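Aminopeptidase (Aneurinibacillus sp. AM-1, PDB 5IB9) probably removes amino acids from the amino termini of peptides as a zinc-dependent aminopeptidase of family M28 that also carries a protease-associated domain. Local coordinates at residues Lys384-Asn387 and Val388-Val392; Asp6-Ile9 and Thr10-Asp14; Val41-Ile44 and Glu45-Lys49. All coordinates share one frame; numbering follows the deposited sequence.

Along the chain the order is contact 2, contact 3, contact 1. Contact 2 lies at the modelled N-terminus, in helix 6-10 and the loop leading to helix 15-25. Contact 3 lies on helix 35-50. Contact 1 lies on helix 382-400, within the M28 peptidase region. Contacts 1 and 2 touch, their centres about 10 Å apart, and share a zinc ion and three waters. That metal site ties the N-terminal segment to helix 382-400, far along the sequence. Contact 3 touches neither, its centre about 21 Å from that of contact 1 and 22 Å from that of contact 2. Its helix packs instead against strands 55-66, 187-210 and 263-269.

Contact 1: residues Lys384-Asn387 and Val388-Val392; sequences KLDN and VADIV. With ZN (zinc ion), chain D; ZN (zinc ion), chain E.
Asp386 and Asp390, one helical turn apart on helix 382-400, bring their carboxylates together over a zinc ion. The Asp386 OD2 to zinc (chain D) distance is 1.8 Å. Asp390 OD2 binds the same ion at 2.0 Å. The two side chains cross obliquely, and their carboxylate planes stand 89° apart. Asp386 leaves the backbone with CG opposite N (chi1 -175°), whereas Asp390 has CG opposite the carbonyl carbon (chi1 -71°). These different torsions let the two groups converge on one metal.

The other oxygen of Asp386, OD1, reaches the second zinc (chain E) at 2.0 Å, so this carboxylate bridges the pair. Water 2 also binds both ions. Thr13 completes the protein ligands of the second ion and is the partner of Asp390 OD1. This is a two-zinc site on an i, i+4 aspartate pair, distinct from the zinc pair of the inhibitor pocket, held by His228, Asp240, Glu273, Asp301 and His371.

Asn387 OD1 accepts from water 1 and is hydrogen-bonded to Ser335 OG. Water 1 also donates to Asp390 OD2, 2.9 Å away. Asn387 ND2 lies 3.5 Å from Ile391 CD1. Beneath run the i to i+4 backbone hydrogen bonds of the helix, including Asp390 N to Asp386 O at 2.8 Å.

Asp386 OD2 and Asp390 OD2 lie only 2.9 Å apart. Two acidic oxygens this close would probably repel each other, and the shared zinc cation is likely to offset that repulsion.

Contact 2: residues Asp6-Ile9 and Thr10-Asp14; sequences DHQI and TKRTD. With ZN (zinc ion), chain E.
Thr13 packs its CG2 against Ile9 CG2 at 3.9 Å and turns its oxygens to the zinc (chain E). It chelates the ion with Thr13 OG1 at 2.2 Å and with its own carbonyl O. Its OG1 lies between the backbone N and the carbonyl carbon (chi1 46°), which lets both oxygens reach the metal. Asp386 OD1 is a ligand of the same ion. In the second shell, Asp390 OD1 is hydrogen-bonded to Thr13 OG1, and Thr10 O accepts from waters 2 and 6, both zinc ligands.

This is where helix 6-10 ends and the chain unwinds toward helix 15-25, whose N-cap is Asp14. Thr10 N still makes a helical bond to Asp6 O at 2.9 Å. Ile9 O takes Arg12 N at 3.0 Å and, weakly, Thr13 N.

In the outer layer, Arg12 hydrogen-bonds to Gln8 through a single nitrogen, NH1, which grips two oxygens of that residue. Arg12 NH1 donates to Gln8 OE1 at 2.8 Å and to the backbone Gln8 O at 2.9 Å. Both acceptors lie in the guanidinium plane, and Gln8 O is met on a lone pair. The amide and guanidinium planes are only 19° apart, so the two groups lie nearly flat with each other, side by side. The Gln8 chain bends at chi2 (-61°), which turns OE1 back toward Arg12. A leucine in place of Arg12 would probably leave Gln8 OE1 and Gln8 O without their common donor and set the amide free to turn. The Lys11 chain runs alongside Gln8, with Lys11 CE 3.5 Å from Gln8 OE1. Farther out, Arg333 forms a salt bridge with Asp6.

Contact 3: residues Val41-Ile44 and Glu45-Lys49; sequences VRYI and EQQFK
Arg42, Glu45 and Lys49 form a salt-bridge network along helix 35-50. Arg42 approaches Glu45 side-on and grips one oxygen with two nitrogens. Arg42 NH2 to Glu45 OE1 is 2.8 Å, on the syn lone pair. Arg42 NE reaches Glu45 OE1 at 3.0 Å. OE1 lies in the guanidinium plane, while the carboxylate itself is turned 69° from it. Arg42 bends at chi2 (-93°) and chi3, which brings its head alongside Glu45. The other oxygen, Glu45 OE2, forms a salt bridge with Lys49 NZ at 3.0 Å, its hydrogen bond weak.

Next round the helix, Gln47 CG lies over a face of the Tyr43 ring in a CH-pi contact, 4.1 Å from the centroid. The same ring stacks with Phe24.

On the buried side, Ile44 CG2 touches Phe48 CE2 at 3.5 Å, the two side chains running together the same way. Helix 238-256 and strand 263-269 meet both residues, and Phe48 also meets strands 55-66 and 187-210. Backbone bonds such as Phe48 N to Ile44 O, 3.0 Å, join successive turns.

Charged pairs on one face and large apolar residues on another, spaced three or four apart, are typical of an amphipathic helix, here with its apolar side packed on strands and on the neighbouring helix 238-256.

Contact 1: residues Lys384-Asn387 and Val388-Val392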
ATOM      1  N   LYS A 384      -5.201  30.619 -20.827  1.00 13.94           N
ATOM      2  CA  LYS A 384      -4.839  30.189 -19.449  1.00 13.54           C
ATOM      3  C   LYS A 384      -3.965  28.953 -19.588  1.00 15.20           C
ATOM      4  O   LYS A 384      -2.945  28.850 -18.892  1.00 13.56           O
ATOM      5  CB  LYS A 384      -6.024  29.958 -18.545  1.00 13.18           C
ATOM      6  CG  LYS A 384      -6.713  31.311 -18.238  1.00 19.87           C
ATOM      7  CD  LYS A 384      -7.790  31.068 -17.222  1.00 22.83           C
ATOM      8  CE  LYS A 384      -7.451  31.484 -15.855  1.00 25.77           C
ATOM      9  NZ  LYS A 384      -8.674  31.891 -15.151  1.00 21.59           N
ATOM     10  N   LEU A 385      -4.381  27.949 -20.356  1.00 12.33           N
ATOM     11  CA  LEU A 385      -3.589  26.741 -20.483  1.00 12.59           C
ATOM     12  C   LEU A 385      -2.201  27.096 -20.979  1.00 12.77           C
ATOM     13  O   LEU A 385      -1.182  26.585 -20.463  1.00 11.83           O
ATOM     14  CB  LEU A 385      -4.202  25.798 -21.557  1.00 12.36           C
ATOM     15  CG  LEU A 385      -5.503  25.140 -21.159  1.00 13.10           C
ATOM     16  CD1 LEU A 385      -6.036  24.450 -22.435  1.00 13.99           C
ATOM     17  CD2 LEU A 385      -5.410  24.116 -20.026  1.00 12.70           C
ATOM     18  N   ASP A 386      -2.055  27.964 -22.006  1.00 13.05           N
ATOM     19  CA  ASP A 386      -0.802  28.333 -22.504  1.00 12.50           C
ATOM     20  C   ASP A 386       0.051  29.047 -21.421  1.00 10.84           C
ATOM     21  O   ASP A 386       1.279  28.848 -21.382  1.00 12.75           O
ATOM     22  CB  ASP A 386      -0.956  29.278 -23.745  1.00 13.77           C
ATOM     23  CG  ASP A 386       0.404  29.598 -24.405  1.00 15.28           C
ATOM     24  OD1 ASP A 386       0.988  28.759 -25.122  1.00 14.66           O
ATOM     25  OD2 ASP A 386       0.991  30.773 -24.148  1.00 17.95           O
ATOM     26  N   ASN A 387      -0.582  29.918 -20.604  1.00 11.39           N
ATOM     27  CA  ASN A 387       0.186  30.653 -19.640  1.00 11.99           C
ATOM     28  C   ASN A 387       0.717  29.696 -18.581  1.00 12.20           C
ATOM     29  O   ASN A 387       1.856  29.869 -18.155  1.00 10.85           O
ATOM     30  CB  ASN A 387      -0.776  31.641 -18.977  1.00 14.96           C
ATOM     31  CG  ASN A 387      -0.063  32.480 -17.878  1.00 14.97           C
ATOM     32  OD1 ASN A 387       0.937  33.170 -18.180  1.00 18.07           O
ATOM     33  ND2 ASN A 387      -0.481  32.346 -16.699  1.00 12.06           N
ATOM     34  N   VAL A 388      -0.101  28.713 -18.173  1.00 12.18           N
ATOM     35  CA  VAL A 388       0.394  27.751 -17.157  1.00 11.38           C
ATOM     36  C   VAL A 388       1.516  26.926 -17.744  1.00 11.16           C
ATOM     37  O   VAL A 388       2.565  26.648 -17.107  1.00 10.70           O
ATOM     38  CB  VAL A 388      -0.734  26.905 -16.601  1.00 11.33           C
ATOM     39  CG1 VAL A 388      -0.180  25.744 -15.660  1.00 15.24           C
ATOM     40  CG2 VAL A 388      -1.659  27.821 -15.873  1.00 10.74           C
ATOM     41  N   ALA A 389       1.346  26.464 -18.979  1.00 10.31           N
ATOM     42  CA  ALA A 389       2.419  25.731 -19.584  1.00  9.60           C
ATOM     43  C   ALA A 389       3.674  26.606 -19.715  1.00 11.09           C
ATOM     44  O   ALA A 389       4.791  26.090 -19.460  1.00 10.71           O
ATOM     45  CB  ALA A 389       1.921  25.264 -21.011  1.00 11.17           C
ATOM     46  N   ASP A 390       3.541  27.909 -20.085  1.00 10.05           N
ATOM     47  CA  ASP A 390       4.788  28.711 -20.164  1.00 10.37           C
ATOM     48  C   ASP A 390       5.443  28.837 -18.815  1.00 10.78           C
ATOM     49  O   ASP A 390       6.644  28.772 -18.694  1.00 10.28           O
ATOM     50  CB  ASP A 390       4.375  30.115 -20.702  1.00 12.26           C
ATOM     51  CG  ASP A 390       3.993  30.108 -22.107  1.00 14.12           C
ATOM     52  OD1 ASP A 390       4.325  29.207 -22.856  1.00 14.93           O
ATOM     53  OD2 ASP A 390       3.308  31.087 -22.465  1.00 13.02           O
ATOM     54  N   ILE A 391       4.674  29.122 -17.740  1.00 10.80           N
ATOM     55  CA  ILE A 391       5.252  29.351 -16.411  1.00 11.04           C
ATOM     56  C   ILE A 391       5.873  28.026 -15.826  1.00  8.51           C
ATOM     57  O   ILE A 391       7.033  28.006 -15.342  1.00 11.32           O
ATOM     58  CB  ILE A 391       4.256  29.958 -15.498  1.00 11.13           C
ATOM     59  CG1 ILE A 391       3.980  31.449 -15.849  1.00 12.85           C
ATOM     60  CG2 ILE A 391       4.691  29.889 -14.027  1.00 13.04           C
ATOM     61  CD1 ILE A 391       2.689  32.045 -15.250  1.00 13.66           C
ATOM     62  N   VAL A 392       5.081  26.943 -15.854  1.00 10.14           N
ATOM     63  CA  VAL A 392       5.540  25.676 -15.270  1.00  9.79           C
ATOM     64  C   VAL A 392       6.718  25.177 -16.151  1.00  9.95           C
ATOM     65  O   VAL A 392       7.689  24.690 -15.627  1.00 10.49           O
ATOM     66  CB  VAL A 392       4.385  24.709 -15.090  1.00 11.14           C
ATOM     67  CG1 VAL A 392       4.918  23.286 -14.700  1.00 11.36           C
ATOM     68  CG2 VAL A 392       3.515  25.195 -13.987  1.00 12.69           C
TER
HETATM   69 ZN    ZN D1003       2.654  31.419 -24.275  1.00 16.35          ZN
HETATM   70 ZN    ZN E1004       2.460  28.846 -26.436  1.00 15.18          ZN
HETATM   71  O   HOH W   1       2.487  33.347 -20.792  1.00 20.59           O
HETATM   72  O   HOH W   2       3.322  30.669 -25.808  1.00 15.24           O
HETATM   73  O   HOH W   3       2.119  33.428 -24.562  1.00 16.40           O
HETATM   74  O   HOH W   4       3.375  33.708 -24.360  1.00 19.65           O
HETATM   75  O   HOH W   5       1.163  29.726 -27.782  1.00 16.06           O
HETATM   76  O   HOH W   6       3.936  28.866 -28.112  1.00 16.34           O

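Contact 2: residues Asp6-Ile9 and Thr10-Asp14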
ATOM      1  N   ASP A   6      13.810  31.049 -21.414  1.00 21.70           N
ATOM      2  CA  ASP A   6      12.353  30.854 -21.373  1.00 20.01           C
ATOM      3  C   ASP A   6      11.782  30.728 -22.770  1.00 18.77           C
ATOM      4  O   ASP A   6      10.792  30.034 -22.957  1.00 17.37           O
ATOM      5  CB  ASP A   6      11.584  31.979 -20.680  1.00 19.92           C
ATOM      6  CG  ASP A   6      11.932  32.138 -19.208  1.00 21.48           C
ATOM      7  OD1 ASP A   6      12.448  31.170 -18.539  1.00 17.59           O
ATOM      8  OD2 ASP A   6      11.616  33.254 -18.694  1.00 20.51           O
ATOM      9  N   HIS A   7      12.425  31.393 -23.772  1.00 18.13           N
ATOM     10  CA  HIS A   7      11.929  31.349 -25.144  1.00 20.40           C
ATOM     11  C   HIS A   7      11.908  29.912 -25.738  1.00 18.24           C
ATOM     12  O   HIS A   7      11.024  29.585 -26.545  1.00 18.85           O
ATOM     13  CB  HIS A   7      12.741  32.323 -26.032  1.00 21.20           C
ATOM     14  CG  HIS A   7      12.380  33.780 -25.862  1.00 27.88           C
ATOM     15  ND1 HIS A   7      12.902  34.788 -26.658  1.00 36.18           N
ATOM     16  CD2 HIS A   7      11.545  34.407 -24.987  1.00 34.68           C
ATOM     17  CE1 HIS A   7      12.419  35.960 -26.275  1.00 36.17           C
ATOM     18  NE2 HIS A   7      11.607  35.760 -25.249  1.00 37.76           N
ATOM     19  N   GLN A   8      12.816  29.054 -25.248  1.00 19.09           N
ATOM     20  CA  GLN A   8      12.813  27.631 -25.709  1.00 17.76           C
ATOM     21  C   GLN A   8      11.504  26.946 -25.310  1.00 17.69           C
ATOM     22  O   GLN A   8      11.001  26.098 -26.029  1.00 18.30           O
ATOM     23  CB  GLN A   8      13.974  26.851 -25.098  1.00 19.27           C
ATOM     24  CG  GLN A   8      15.345  27.348 -25.551  1.00 20.37           C
ATOM     25  CD  GLN A   8      15.542  27.226 -27.095  1.00 29.43           C
ATOM     26  OE1 GLN A   8      14.749  26.637 -27.803  1.00 30.88           O
ATOM     27  NE2 GLN A   8      16.570  27.856 -27.595  1.00 37.02           N
ATOM     28  N   ILE A   9      10.867  27.422 -24.237  1.00 14.97           N
ATOM     29  CA  ILE A   9       9.571  26.852 -23.833  1.00 13.36           C
ATOM     30  C   ILE A   9       8.394  27.643 -24.435  1.00 15.76           C
ATOM     31  O   ILE A   9       7.526  27.097 -25.060  1.00 14.59           O
ATOM     32  CB  ILE A   9       9.455  26.935 -22.293  1.00 12.70           C
ATOM     33  CG1 ILE A   9      10.642  26.215 -21.579  1.00 13.06           C
ATOM     34  CG2 ILE A   9       8.070  26.523 -21.849  1.00 15.50           C
ATOM     35  CD1 ILE A   9      10.679  24.730 -21.967  1.00 15.24           C
ATOM     36  N   THR A  10       8.455  29.005 -24.352  1.00 15.86           N
ATOM     37  CA  THR A  10       7.272  29.780 -24.731  1.00 15.93           C
ATOM     38  C   THR A  10       7.018  29.826 -26.246  1.00 15.42           C
ATOM     39  O   THR A  10       5.879  30.070 -26.632  1.00 17.48           O
ATOM     40  CB  THR A  10       7.327  31.233 -24.158  1.00 16.86           C
ATOM     41  OG1 THR A  10       8.475  31.882 -24.693  1.00 17.03           O
ATOM     42  CG2 THR A  10       7.557  31.174 -22.604  1.00 15.93           C
ATOM     43  N   LYS A  11       8.081  29.594 -27.022  1.00 16.50           N
ATOM     44  CA  LYS A  11       7.817  29.540 -28.465  1.00 17.21           C
ATOM     45  C   LYS A  11       7.196  28.220 -28.934  1.00 18.48           C
ATOM     46  O   LYS A  11       6.754  28.086 -30.090  1.00 17.39           O
ATOM     47  CB  LYS A  11       9.077  29.709 -29.227  1.00 16.11           C
ATOM     48  CG  LYS A  11      10.063  28.535 -29.213  1.00 19.16           C
ATOM     49  CD  LYS A  11      11.284  28.916 -30.113  1.00 30.80           C
ATOM     50  CE  LYS A  11      12.389  27.948 -30.049  1.00 35.66           C
ATOM     51  NZ  LYS A  11      13.485  28.395 -30.996  1.00 38.92           N
ATOM     52  N   ARG A  12       7.171  27.220 -28.073  1.00 15.68           N
ATOM     53  CA  ARG A  12       6.740  25.874 -28.402  1.00 17.04           C
ATOM     54  C   ARG A  12       5.453  25.437 -27.727  1.00 16.40           C
ATOM     55  O   ARG A  12       4.900  24.410 -28.110  1.00 17.61           O
ATOM     56  CB  ARG A  12       7.830  24.879 -27.946  1.00 16.79           C
ATOM     57  CG  ARG A  12       9.119  25.044 -28.648  1.00 20.70           C
ATOM     58  CD  ARG A  12       9.949  23.781 -28.461  1.00 21.67           C
ATOM     59  NE  ARG A  12      10.967  23.772 -29.517  1.00 20.23           N
ATOM     60  CZ  ARG A  12      12.088  24.453 -29.417  1.00 18.82           C
ATOM     61  NH1 ARG A  12      12.380  25.178 -28.370  1.00 21.35           N
ATOM     62  NH2 ARG A  12      13.012  24.427 -30.433  1.00 26.63           N
ATOM     63  N   THR A  13       4.924  26.121 -26.691  1.00 13.04           N
ATOM     64  CA  THR A  13       3.717  25.603 -26.057  1.00 14.18           C
ATOM     65  C   THR A  13       2.436  25.795 -26.875  1.00 14.90           C
ATOM     66  O   THR A  13       1.953  26.915 -27.156  1.00 14.84           O
ATOM     67  CB  THR A  13       3.547  26.399 -24.730  1.00 11.66           C
ATOM     68  OG1 THR A  13       3.743  27.829 -25.023  1.00 12.87           O
ATOM     69  CG2 THR A  13       4.586  25.972 -23.613  1.00 12.02           C
ATOM     70  N   ASP A  14       1.910  24.677 -27.357  1.00 14.74           N
ATOM     71  CA  ASP A  14       0.868  24.723 -28.357  1.00 14.83           C
ATOM     72  C   ASP A  14      -0.431  24.558 -27.668  1.00 15.78           C
ATOM     73  O   ASP A  14      -0.757  23.441 -27.137  1.00 14.51           O
ATOM     74  CB  ASP A  14       1.183  23.649 -29.372  1.00 14.70           C
ATOM     75  CG  ASP A  14       0.200  23.610 -30.553  1.00 16.77           C
ATOM     76  OD1 ASP A  14      -0.994  23.850 -30.380  1.00 22.87           O
ATOM     77  OD2 ASP A  14       0.802  23.271 -31.617  1.00 22.59           O
TER
HETATM   78 ZN    ZN E1004       2.460  28.846 -26.436  1.00 15.18          ZN
HETATM   79  O   HOH W   2       3.322  30.669 -25.808  1.00 15.24           O
HETATM   80  O   HOH W   6       3.936  28.866 -28.112  1.00 16.34           O
HETATM   81  O   HOH W   5       1.163  29.726 -27.782  1.00 16.06           O

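Contact 3: residues Val41-Ile44 and Glu45-Lys49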
ATOM      1  N   VAL A  41      -5.983   6.323 -19.843  1.00  8.54           N
ATOM      2  CA  VAL A  41      -4.616   5.758 -19.651  1.00  9.99           C
ATOM      3  C   VAL A  41      -4.004   5.382 -21.001  1.00 12.37           C
ATOM      4  O   VAL A  41      -2.853   5.747 -21.291  1.00 11.37           O
ATOM      5  CB  VAL A  41      -4.697   4.560 -18.686  1.00  9.70           C
ATOM      6  CG1 VAL A  41      -3.450   3.688 -18.843  1.00 12.01           C
ATOM      7  CG2 VAL A  41      -4.946   5.071 -17.314  1.00 12.65           C
ATOM      8  N   ARG A  42      -4.792   4.674 -21.865  1.00 10.99           N
ATOM      9  CA  ARG A  42      -4.253   4.313 -23.136  1.00 13.10           C
ATOM     10  C   ARG A  42      -3.941   5.501 -23.982  1.00 11.24           C
ATOM     11  O   ARG A  42      -2.951   5.542 -24.756  1.00 13.33           O
ATOM     12  CB  ARG A  42      -5.258   3.403 -23.850  1.00 14.15           C
ATOM     13  CG  ARG A  42      -5.303   2.011 -23.249  1.00 18.37           C
ATOM     14  CD  ARG A  42      -4.329   1.181 -24.051  1.00 26.53           C
ATOM     15  NE  ARG A  42      -3.128   1.139 -23.250  1.00 24.31           N
ATOM     16  CZ  ARG A  42      -2.975   0.335 -22.210  1.00 27.74           C
ATOM     17  NH1 ARG A  42      -3.988  -0.445 -21.871  1.00 29.92           N
ATOM     18  NH2 ARG A  42      -1.795   0.318 -21.538  1.00 21.13           N
ATOM     19  N   TYR A  43      -4.826   6.513 -23.980  1.00 11.13           N
ATOM     20  CA  TYR A  43      -4.645   7.701 -24.776  1.00 11.01           C
ATOM     21  C   TYR A  43      -3.386   8.432 -24.365  1.00 10.35           C
ATOM     22  O   TYR A  43      -2.571   8.897 -25.219  1.00 11.25           O
ATOM     23  CB  TYR A  43      -5.901   8.568 -24.642  1.00 13.70           C
ATOM     24  CG  TYR A  43      -5.784   9.882 -25.411  1.00 12.39           C
ATOM     25  CD1 TYR A  43      -6.123   9.992 -26.767  1.00 14.02           C
ATOM     26  CD2 TYR A  43      -5.301  11.065 -24.751  1.00 12.66           C
ATOM     27  CE1 TYR A  43      -6.022  11.241 -27.474  1.00 15.39           C
ATOM     28  CE2 TYR A  43      -5.173  12.286 -25.422  1.00 13.32           C
ATOM     29  CZ  TYR A  43      -5.627  12.372 -26.763  1.00 16.36           C
ATOM     30  OH  TYR A  43      -5.550  13.587 -27.413  1.00 17.64           O
ATOM     31  N   ILE A  44      -3.287   8.650 -23.018  1.00 10.48           N
ATOM     32  CA  ILE A  44      -2.106   9.331 -22.410  1.00 11.19           C
ATOM     33  C   ILE A  44      -0.808   8.613 -22.785  1.00 10.90           C
ATOM     34  O   ILE A  44       0.136   9.271 -23.296  1.00 11.24           O
ATOM     35  CB  ILE A  44      -2.319   9.547 -20.927  1.00 10.28           C
ATOM     36  CG1 ILE A  44      -3.493  10.550 -20.811  1.00 12.46           C
ATOM     37  CG2 ILE A  44      -1.017  10.152 -20.289  1.00 11.78           C
ATOM     38  CD1 ILE A  44      -4.108  10.534 -19.404  1.00 10.71           C
ATOM     39  N   GLU A  45      -0.840   7.301 -22.627  1.00  9.92           N
ATOM     40  CA  GLU A  45       0.365   6.523 -22.994  1.00 11.59           C
ATOM     41  C   GLU A  45       0.718   6.746 -24.463  1.00 11.52           C
ATOM     42  O   GLU A  45       1.928   6.996 -24.790  1.00 12.69           O
ATOM     43  CB  GLU A  45      -0.038   5.036 -22.722  1.00 11.01           C
ATOM     44  CG  GLU A  45       1.049   4.149 -23.402  1.00 13.24           C
ATOM     45  CD  GLU A  45       0.675   2.664 -23.287  1.00 16.47           C
ATOM     46  OE1 GLU A  45      -0.379   2.310 -22.810  1.00 14.79           O
ATOM     47  OE2 GLU A  45       1.540   1.939 -23.783  1.00 20.89           O
ATOM     48  N   GLN A  46      -0.261   6.700 -25.360  1.00 11.82           N
ATOM     49  CA  GLN A  46      -0.014   6.926 -26.797  1.00 15.29           C
ATOM     50  C   GLN A  46       0.564   8.266 -27.076  1.00 15.11           C
ATOM     51  O   GLN A  46       1.476   8.388 -27.898  1.00 15.11           O
ATOM     52  CB  GLN A  46      -1.287   6.697 -27.607  1.00 15.70           C
ATOM     53  CG  GLN A  46      -1.082   6.990 -29.126  1.00 21.70           C
ATOM     54  CD  GLN A  46       0.008   6.142 -29.742  1.00 30.90           C
ATOM     55  OE1 GLN A  46       0.277   4.975 -29.325  1.00 26.99           O
ATOM     56  NE2 GLN A  46       0.609   6.687 -30.788  1.00 35.00           N
ATOM     57  N   GLN A  47       0.052   9.288 -26.386  1.00 11.98           N
ATOM     58  CA  GLN A  47       0.598  10.619 -26.676  1.00 12.80           C
ATOM     59  C   GLN A  47       2.042  10.721 -26.251  1.00 12.12           C
ATOM     60  O   GLN A  47       2.923  11.199 -27.002  1.00 13.19           O
ATOM     61  CB  GLN A  47      -0.169  11.759 -26.016  1.00 11.49           C
ATOM     62  CG  GLN A  47      -1.644  11.790 -26.390  1.00 12.64           C
ATOM     63  CD  GLN A  47      -2.022  11.377 -27.817  1.00 15.05           C
ATOM     64  OE1 GLN A  47      -2.743  10.331 -27.984  1.00 21.16           O
ATOM     65  NE2 GLN A  47      -1.549  12.115 -28.810  1.00 14.62           N
ATOM     66  N   PHE A  48       2.367  10.198 -25.054  1.00 12.52           N
ATOM     67  CA  PHE A  48       3.735  10.281 -24.676  1.00 11.76           C
ATOM     68  C   PHE A  48       4.631   9.503 -25.638  1.00 14.45           C
ATOM     69  O   PHE A  48       5.718   9.938 -25.946  1.00 13.86           O
ATOM     70  CB  PHE A  48       3.964   9.656 -23.281  1.00 11.18           C
ATOM     71  CG  PHE A  48       3.542  10.529 -22.076  1.00  9.25           C
ATOM     72  CD1 PHE A  48       4.008  11.807 -21.861  1.00  8.82           C
ATOM     73  CD2 PHE A  48       2.643   9.970 -21.130  1.00  8.68           C
ATOM     74  CE1 PHE A  48       3.702  12.541 -20.697  1.00  9.37           C
ATOM     75  CE2 PHE A  48       2.379  10.699 -19.949  1.00 12.12           C
ATOM     76  CZ  PHE A  48       2.886  11.962 -19.769  1.00  9.38           C
ATOM     77  N   LYS A  49       4.152   8.334 -26.058  1.00 14.52           N
ATOM     78  CA  LYS A  49       4.984   7.536 -26.979  1.00 14.26           C
ATOM     79  C   LYS A  49       5.160   8.334 -28.246  1.00 16.39           C
ATOM     80  O   LYS A  49       6.283   8.232 -28.867  1.00 19.70           O
ATOM     81  CB  LYS A  49       4.331   6.198 -27.282  1.00 18.54           C
ATOM     82  CG  LYS A  49       4.524   5.177 -26.244  1.00 18.58           C
ATOM     83  CD  LYS A  49       3.720   3.908 -26.782  1.00 22.25           C
ATOM     84  CE  LYS A  49       3.602   2.780 -25.832  1.00 29.03           C
ATOM     85  NZ  LYS A  49       2.626   1.747 -26.537  1.00 26.32           N
TER